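Local coordinates for McyG protein (Microcystis aeruginosa PCC 7806, PDB 4R0M) that probably activates phenylalanine or a related acid as an acyl-adenylate for transfer to its own peptidyl carrier domain in microcystin synthesis, at residues Glu457-Val462 / Val500-Ser505; Ser505-Thr508 / Ala514-Tyr517. All coordinates share one frame; numbering follows the deposited sequence.

Overall arrangement
Interactions 1 and 2 share helix 498-511 and meet at S505, with centres about 9 Å apart, on the small C-terminal subdomain that closes the adenylation domain in enzymes of this superfamily. Along the chain, the loop 457-462 comes first, after helix 449-457; then the helix supplies residues 500-505 to interaction 1 and 505-508 to interaction 2, and finally residues 514-517 lead into strand 517-520. R504 links the contacts, reaching the carbonyls of P515 and A516 by weak hydrogen bonds, and H506 touches L459. Successive turns of one helix are thus held against an earlier loop and against the segment that follows the helix, joining three parts of the subdomain.

Interaction 1: Glu457-Val462 / Val500-Ser505; sequences EELEGV and VRKIRS
L459 faces I503 with their CA atoms 7.5 Å apart, where a loop just beyond helix 449-457 comes up against the middle of helix 498-511. The loop reverses in a type II beta turn from L459 to V462, closed by a weak backbone bond between V462 N and L459 O (3.4 Å). G461 fills the third position of this turn with a positive phi of 100°, where a CB would collide with the carbonyl oxygen of E460; that is the classical reason for glycine here. The turn brings its first and last residues, both aliphatic, onto the same helical residue.

L459 does most of the touching. With CG anti to the carbonyl carbon (chi1 -66°), its CD1 methyl comes down on the helix backbone, 3.6 Å from K502 O. The same methyl lies 3.9 Å from I503 CG1. The other methyl, CD2, sits near the aliphatic base of K502, 4.3 Å from K502 CG. A long-chained lysine suits this outer edge, since its first methylenes can lie by the leucine while the amino group stays at the surface. V462 brings CG2 to within 3.9 Å of I503 CD1, the two side chains crossing at a slant. I503 thus receives L459 on CG1 and V462 on both CG1 and CD1, and its branched, buried chain also touches I484 and F486 of strand 479-486 and V518 of strand 517-520.

No hydrogen bond joins the two segments, and the contact rests on apolar packing. The arrangement is that of a helix packed over the neighbouring strands 479-486 and 517-520, with a beta turn covering one flank, in the C-terminal subdomain of an ANL-superfamily adenylation domain.

Interaction 2: Ser505-Thr508 / Ala514-Tyr517; sequences SHVT and APAY
V507, in the last turns of helix 498-511, meets P515 of the loop by which the chain returns toward strand 517-520, a helix-loop-strand connection in the C-terminal subdomain of the adenylation domain. The apolar part of the contact is carried by this pair. V507 CG1, anti to the backbone N (chi1 169°), lies 3.8 Å from P515 CD, and V507 CB is 4.0 Å from the same ring carbon. Valine and proline, both apolar and buried, suit a place against I484 of strand 479-486, and V507 also reaches L452 and I456 of helix 449-457.

At the outer edge the CG2 methyl of T508 lies beside the CB of A514, though so close in the model that the detail is doubtful. The polar contribution stays within the helix. Replacing T508 by a valine would probably cost the S505 carbonyl its side-chain hydrogen bond, leaving that oxygen without the hydroxyl that now binds it. Threonine suits a helix here because its hydroxyl can turn back on the preceding turn, where it also makes a weak bond to R504 O. T508 OG1 donates to S505 O at 2.6 Å, meeting the oxygen well off the C=O direction (116° at the oxygen) and somewhat out of the carbonyl plane (24°).

Interaction 1: Glu457-Val462 / Val500-Ser505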
ATOM      1  N   GLU A 457       7.896 -19.503  -3.868  1.00 42.86           N
ATOM      2  CA  GLU A 457       8.965 -18.631  -3.375  1.00 43.42           C
ATOM      3  C   GLU A 457       9.922 -19.298  -2.381  1.00 43.56           C
ATOM      4  O   GLU A 457      10.967 -18.735  -2.052  1.00 43.74           O
ATOM      5  CB  GLU A 457       8.389 -17.322  -2.822  1.00 43.30           C
ATOM      6  CG  GLU A 457       7.865 -16.401  -3.918  1.00 44.14           C
ATOM      7  CD  GLU A 457       7.354 -15.064  -3.410  1.00 44.93           C
ATOM      8  OE1 GLU A 457       7.044 -14.946  -2.205  1.00 46.27           O
ATOM      9  OE2 GLU A 457       7.255 -14.126  -4.231  1.00 44.44           O
ATOM     10  N   GLU A 458       9.572 -20.501  -1.925  1.00 44.24           N
ATOM     11  CA  GLU A 458      10.475 -21.324  -1.113  1.00 45.13           C
ATOM     12  C   GLU A 458      11.661 -21.829  -1.934  1.00 45.79           C
ATOM     13  O   GLU A 458      12.743 -22.068  -1.394  1.00 45.70           O
ATOM     14  CB  GLU A 458       9.734 -22.529  -0.530  1.00 45.58           C
ATOM     15  CG  GLU A 458       8.669 -22.201   0.506  1.00 46.12           C
ATOM     16  CD  GLU A 458       7.777 -23.389   0.824  1.00 46.95           C
ATOM     17  OE1 GLU A 458       8.113 -24.525   0.420  1.00 47.18           O
ATOM     18  OE2 GLU A 458       6.731 -23.189   1.477  1.00 47.89           O
ATOM     19  N   LEU A 459      11.448 -21.990  -3.239  1.00 46.00           N
ATOM     20  CA  LEU A 459      12.447 -22.579  -4.129  1.00 46.93           C
ATOM     21  C   LEU A 459      13.639 -21.673  -4.408  1.00 47.09           C
ATOM     22  O   LEU A 459      13.489 -20.464  -4.602  1.00 46.81           O
ATOM     23  CB  LEU A 459      11.805 -22.998  -5.456  1.00 47.33           C
ATOM     24  CG  LEU A 459      10.782 -24.133  -5.436  1.00 47.25           C
ATOM     25  CD1 LEU A 459       9.943 -24.088  -6.704  1.00 47.51           C
ATOM     26  CD2 LEU A 459      11.462 -25.486  -5.277  1.00 48.04           C
ATOM     27  N   GLU A 460      14.821 -22.283  -4.430  1.00 48.94           N
ATOM     28  CA  GLU A 460      16.052 -21.622  -4.842  1.00 50.34           C
ATOM     29  C   GLU A 460      15.943 -21.181  -6.302  1.00 50.44           C
ATOM     30  O   GLU A 460      15.530 -21.963  -7.165  1.00 51.16           O
ATOM     31  CB  GLU A 460      17.240 -22.576  -4.654  1.00 52.66           C
ATOM     32  CG  GLU A 460      18.567 -22.091  -5.225  1.00 55.30           C
ATOM     33  CD  GLU A 460      19.089 -20.847  -4.532  1.00 57.92           C
ATOM     34  OE1 GLU A 460      19.402 -20.923  -3.324  1.00 58.76           O
ATOM     35  OE2 GLU A 460      19.190 -19.794  -5.200  1.00 59.25           O
ATOM     36  N   GLY A 461      16.299 -19.925  -6.566  1.00 49.19           N
ATOM     37  CA  GLY A 461      16.253 -19.377  -7.921  1.00 47.60           C
ATOM     38  C   GLY A 461      15.031 -18.525  -8.218  1.00 46.70           C
ATOM     39  O   GLY A 461      14.951 -17.896  -9.275  1.00 46.54           O
ATOM     40  N   VAL A 462      14.075 -18.511  -7.290  1.00 45.82           N
ATOM     41  CA  VAL A 462      12.874 -17.685  -7.422  1.00 44.98           C
ATOM     42  C   VAL A 462      13.005 -16.455  -6.525  1.00 45.46           C
ATOM     43  O   VAL A 462      13.097 -16.576  -5.299  1.00 46.46           O
ATOM     44  CB  VAL A 462      11.592 -18.476  -7.071  1.00 44.33           C
ATOM     45  CG1 VAL A 462      10.361 -17.580  -7.138  1.00 43.39           C
ATOM     46  CG2 VAL A 462      11.433 -19.674  -8.000  1.00 43.47           C
ATOM     47  N   VAL A 500      12.169 -23.229 -13.969  1.00 57.44           N
ATOM     48  CA  VAL A 500      10.845 -23.446 -14.569  1.00 55.25           C
ATOM     49  C   VAL A 500      10.364 -24.871 -14.290  1.00 54.79           C
ATOM     50  O   VAL A 500       9.256 -25.076 -13.785  1.00 53.73           O
ATOM     51  CB  VAL A 500      10.850 -23.180 -16.094  1.00 54.22           C
ATOM     52  CG1 VAL A 500       9.517 -23.561 -16.722  1.00 52.38           C
ATOM     53  CG2 VAL A 500      11.177 -21.722 -16.386  1.00 53.95           C
ATOM     54  N   ARG A 501      11.217 -25.842 -14.611  1.00 54.76           N
ATOM     55  CA  ARG A 501      10.946 -27.251 -14.349  1.00 55.35           C
ATOM     56  C   ARG A 501      10.790 -27.499 -12.848  1.00 53.82           C
ATOM     57  O   ARG A 501       9.894 -28.226 -12.416  1.00 53.08           O
ATOM     58  CB  ARG A 501      12.074 -28.117 -14.917  1.00 57.60           C
ATOM     59  CG  ARG A 501      11.674 -29.554 -15.214  1.00 59.89           C
ATOM     60  CD  ARG A 501      12.871 -30.417 -15.597  1.00 61.79           C
ATOM     61  NE  ARG A 501      13.458 -30.065 -16.894  1.00 62.54           N
ATOM     62  CZ  ARG A 501      12.965 -30.429 -18.077  1.00 63.01           C
ATOM     63  NH1 ARG A 501      11.854 -31.151 -18.156  1.00 63.67           N
ATOM     64  NH2 ARG A 501      13.581 -30.060 -19.192  1.00 62.68           N
ATOM     65  N   LYS A 502      11.662 -26.868 -12.064  1.00 53.05           N
ATOM     66  CA  LYS A 502      11.662 -26.995 -10.610  1.00 51.87           C
ATOM     67  C   LYS A 502      10.390 -26.430  -9.974  1.00 50.01           C
ATOM     68  O   LYS A 502       9.938 -26.927  -8.942  1.00 50.36           O
ATOM     69  CB  LYS A 502      12.897 -26.307 -10.032  1.00 54.18           C
ATOM     70  CG  LYS A 502      13.473 -26.982  -8.797  1.00 56.53           C
ATOM     71  CD  LYS A 502      14.943 -26.627  -8.608  1.00 58.09           C
ATOM     72  CE  LYS A 502      15.829 -27.326  -9.630  1.00 58.77           C
ATOM     73  NZ  LYS A 502      17.225 -26.808  -9.619  1.00 59.69           N
ATOM     74  N   ILE A 503       9.818 -25.400 -10.597  1.00 47.59           N
ATOM     75  CA  ILE A 503       8.571 -24.791 -10.126  1.00 46.08           C
ATOM     76  C   ILE A 503       7.375 -25.717 -10.364  1.00 45.36           C
ATOM     77  O   ILE A 503       6.587 -25.963  -9.450  1.00 44.90           O
ATOM     78  CB  ILE A 503       8.334 -23.391 -10.751  1.00 45.32           C
ATOM     79  CG1 ILE A 503       9.341 -22.383 -10.192  1.00 45.53           C
ATOM     80  CG2 ILE A 503       6.917 -22.897 -10.477  1.00 44.77           C
ATOM     81  CD1 ILE A 503       9.501 -21.124 -11.019  1.00 45.36           C
ATOM     82  N   ARG A 504       7.259 -26.236 -11.586  1.00 44.93           N
ATOM     83  CA  ARG A 504       6.149 -27.117 -11.961  1.00 43.92           C
ATOM     84  C   ARG A 504       6.035 -28.346 -11.055  1.00 43.46           C
ATOM     85  O   ARG A 504       4.944 -28.659 -10.574  1.00 43.07           O
ATOM     86  CB  ARG A 504       6.266 -27.552 -13.424  1.00 43.08           C
ATOM     87  CG  ARG A 504       4.947 -28.001 -14.037  1.00 42.62           C
ATOM     88  CD  ARG A 504       5.119 -28.583 -15.435  1.00 42.07           C
ATOM     89  NE  ARG A 504       5.970 -27.767 -16.306  1.00 41.20           N
ATOM     90  CZ  ARG A 504       5.559 -26.703 -16.992  1.00 40.64           C
ATOM     91  NH1 ARG A 504       4.301 -26.292 -16.917  1.00 40.31           N
ATOM     92  NH2 ARG A 504       6.419 -26.042 -17.756  1.00 41.24           N
ATOM     93  N   SER A 505       7.157 -29.026 -10.824  1.00 43.37           N
ATOM     94  CA  SER A 505       7.167 -30.236  -9.997  1.00 44.86           C
ATOM     95  C   SER A 505       6.839 -29.942  -8.532  1.00 45.27           C
ATOM     96  O   SER A 505       6.012 -30.631  -7.930  1.00 45.64           O
ATOM     97  CB  SER A 505       8.499 -30.980 -10.118  1.00 45.29           C
ATOM     98  OG  SER A 505       9.583 -30.155  -9.734  1.00 46.73           O
TER

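Interaction 2: Ser505-Thr508 / Ala514-Tyr517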
ATOM      1  N   SER A 505       7.157 -29.026 -10.824  1.00 43.37           N
ATOM      2  CA  SER A 505       7.167 -30.236  -9.997  1.00 44.86           C
ATOM      3  C   SER A 505       6.839 -29.942  -8.532  1.00 45.27           C
ATOM      4  O   SER A 505       6.012 -30.631  -7.930  1.00 45.64           O
ATOM      5  CB  SER A 505       8.499 -30.980 -10.118  1.00 45.29           C
ATOM      6  OG  SER A 505       9.583 -30.155  -9.734  1.00 46.73           O
ATOM      7  N   HIS A 506       7.468 -28.908  -7.974  1.00 45.55           N
ATOM      8  CA  HIS A 506       7.233 -28.506  -6.584  1.00 45.60           C
ATOM      9  C   HIS A 506       5.794 -28.150  -6.316  1.00 44.88           C
ATOM     10  O   HIS A 506       5.264 -28.469  -5.250  1.00 45.36           O
ATOM     11  CB  HIS A 506       8.154 -27.357  -6.191  1.00 46.92           C
ATOM     12  CG  HIS A 506       8.311 -27.182  -4.700  1.00 48.12           C
ATOM     13  ND1 HIS A 506       7.694 -26.201  -4.014  1.00 48.57           N
ATOM     14  CD2 HIS A 506       9.049 -27.910  -3.767  1.00 48.29           C
ATOM     15  CE1 HIS A 506       8.020 -26.292  -2.711  1.00 48.63           C
ATOM     16  NE2 HIS A 506       8.848 -27.340  -2.561  1.00 48.76           N
ATOM     17  N   VAL A 507       5.147 -27.503  -7.286  1.00 43.86           N
ATOM     18  CA  VAL A 507       3.721 -27.162  -7.185  1.00 43.00           C
ATOM     19  C   VAL A 507       2.822 -28.404  -7.246  1.00 43.32           C
ATOM     20  O   VAL A 507       1.840 -28.495  -6.502  1.00 43.07           O
ATOM     21  CB  VAL A 507       3.300 -26.109  -8.245  1.00 42.12           C
ATOM     22  CG1 VAL A 507       1.785 -25.951  -8.307  1.00 41.40           C
ATOM     23  CG2 VAL A 507       3.946 -24.765  -7.941  1.00 41.55           C
ATOM     24  N   THR A 508       3.163 -29.357  -8.117  1.00 44.09           N
ATOM     25  CA  THR A 508       2.386 -30.602  -8.243  1.00 44.86           C
ATOM     26  C   THR A 508       2.495 -31.462  -6.991  1.00 44.20           C
ATOM     27  O   THR A 508       1.493 -31.995  -6.512  1.00 43.45           O
ATOM     28  CB  THR A 508       2.799 -31.457  -9.465  1.00 46.11           C
ATOM     29  OG1 THR A 508       4.201 -31.755  -9.406  1.00 48.15           O
ATOM     30  CG2 THR A 508       2.507 -30.741 -10.747  1.00 45.35           C
ATOM     31  N   ALA A 514      -0.968 -28.825 -11.510  1.00 40.93           N
ATOM     32  CA  ALA A 514       0.237 -28.294 -12.129  1.00 40.57           C
ATOM     33  C   ALA A 514      -0.007 -26.982 -12.868  1.00 40.25           C
ATOM     34  O   ALA A 514      -1.098 -26.760 -13.391  1.00 40.60           O
ATOM     35  CB  ALA A 514       0.829 -29.324 -13.071  1.00 40.24           C
ATOM     36  N   PRO A 515       1.009 -26.102 -12.903  1.00 39.86           N
ATOM     37  CA  PRO A 515       0.910 -24.926 -13.765  1.00 40.32           C
ATOM     38  C   PRO A 515       1.025 -25.312 -15.237  1.00 40.44           C
ATOM     39  O   PRO A 515       1.930 -26.065 -15.611  1.00 40.33           O
ATOM     40  CB  PRO A 515       2.111 -24.072 -13.345  1.00 39.81           C
ATOM     41  CG  PRO A 515       3.065 -25.020 -12.709  1.00 39.82           C
ATOM     42  CD  PRO A 515       2.220 -26.074 -12.061  1.00 39.92           C
ATOM     43  N   ALA A 516       0.102 -24.813 -16.057  1.00 40.47           N
ATOM     44  CA  ALA A 516       0.160 -25.029 -17.500  1.00 40.79           C
ATOM     45  C   ALA A 516       1.351 -24.285 -18.102  1.00 41.35           C
ATOM     46  O   ALA A 516       2.075 -24.834 -18.937  1.00 41.44           O
ATOM     47  CB  ALA A 516      -1.139 -24.597 -18.161  1.00 40.43           C
ATOM     48  N   TYR A 517       1.553 -23.044 -17.658  1.00 41.31           N
ATOM     49  CA  TYR A 517       2.678 -22.225 -18.107  1.00 41.79           C
ATOM     50  C   TYR A 517       3.418 -21.595 -16.932  1.00 41.89           C
ATOM     51  O   TYR A 517       2.799 -21.145 -15.966  1.00 42.37           O
ATOM     52  CB  TYR A 517       2.205 -21.127 -19.065  1.00 42.07           C
ATOM     53  CG  TYR A 517       1.434 -21.628 -20.267  1.00 42.16           C
ATOM     54  CD1 TYR A 517       2.099 -22.103 -21.399  1.00 42.52           C
ATOM     55  CD2 TYR A 517       0.038 -21.623 -20.273  1.00 42.31           C
ATOM     56  CE1 TYR A 517       1.394 -22.561 -22.502  1.00 42.83           C
ATOM     57  CE2 TYR A 517      -0.676 -22.078 -21.371  1.00 42.45           C
ATOM     58  CZ  TYR A 517       0.008 -22.544 -22.482  1.00 42.77           C
ATOM     59  OH  TYR A 517      -0.696 -22.998 -23.574  1.00 43.16           O
TER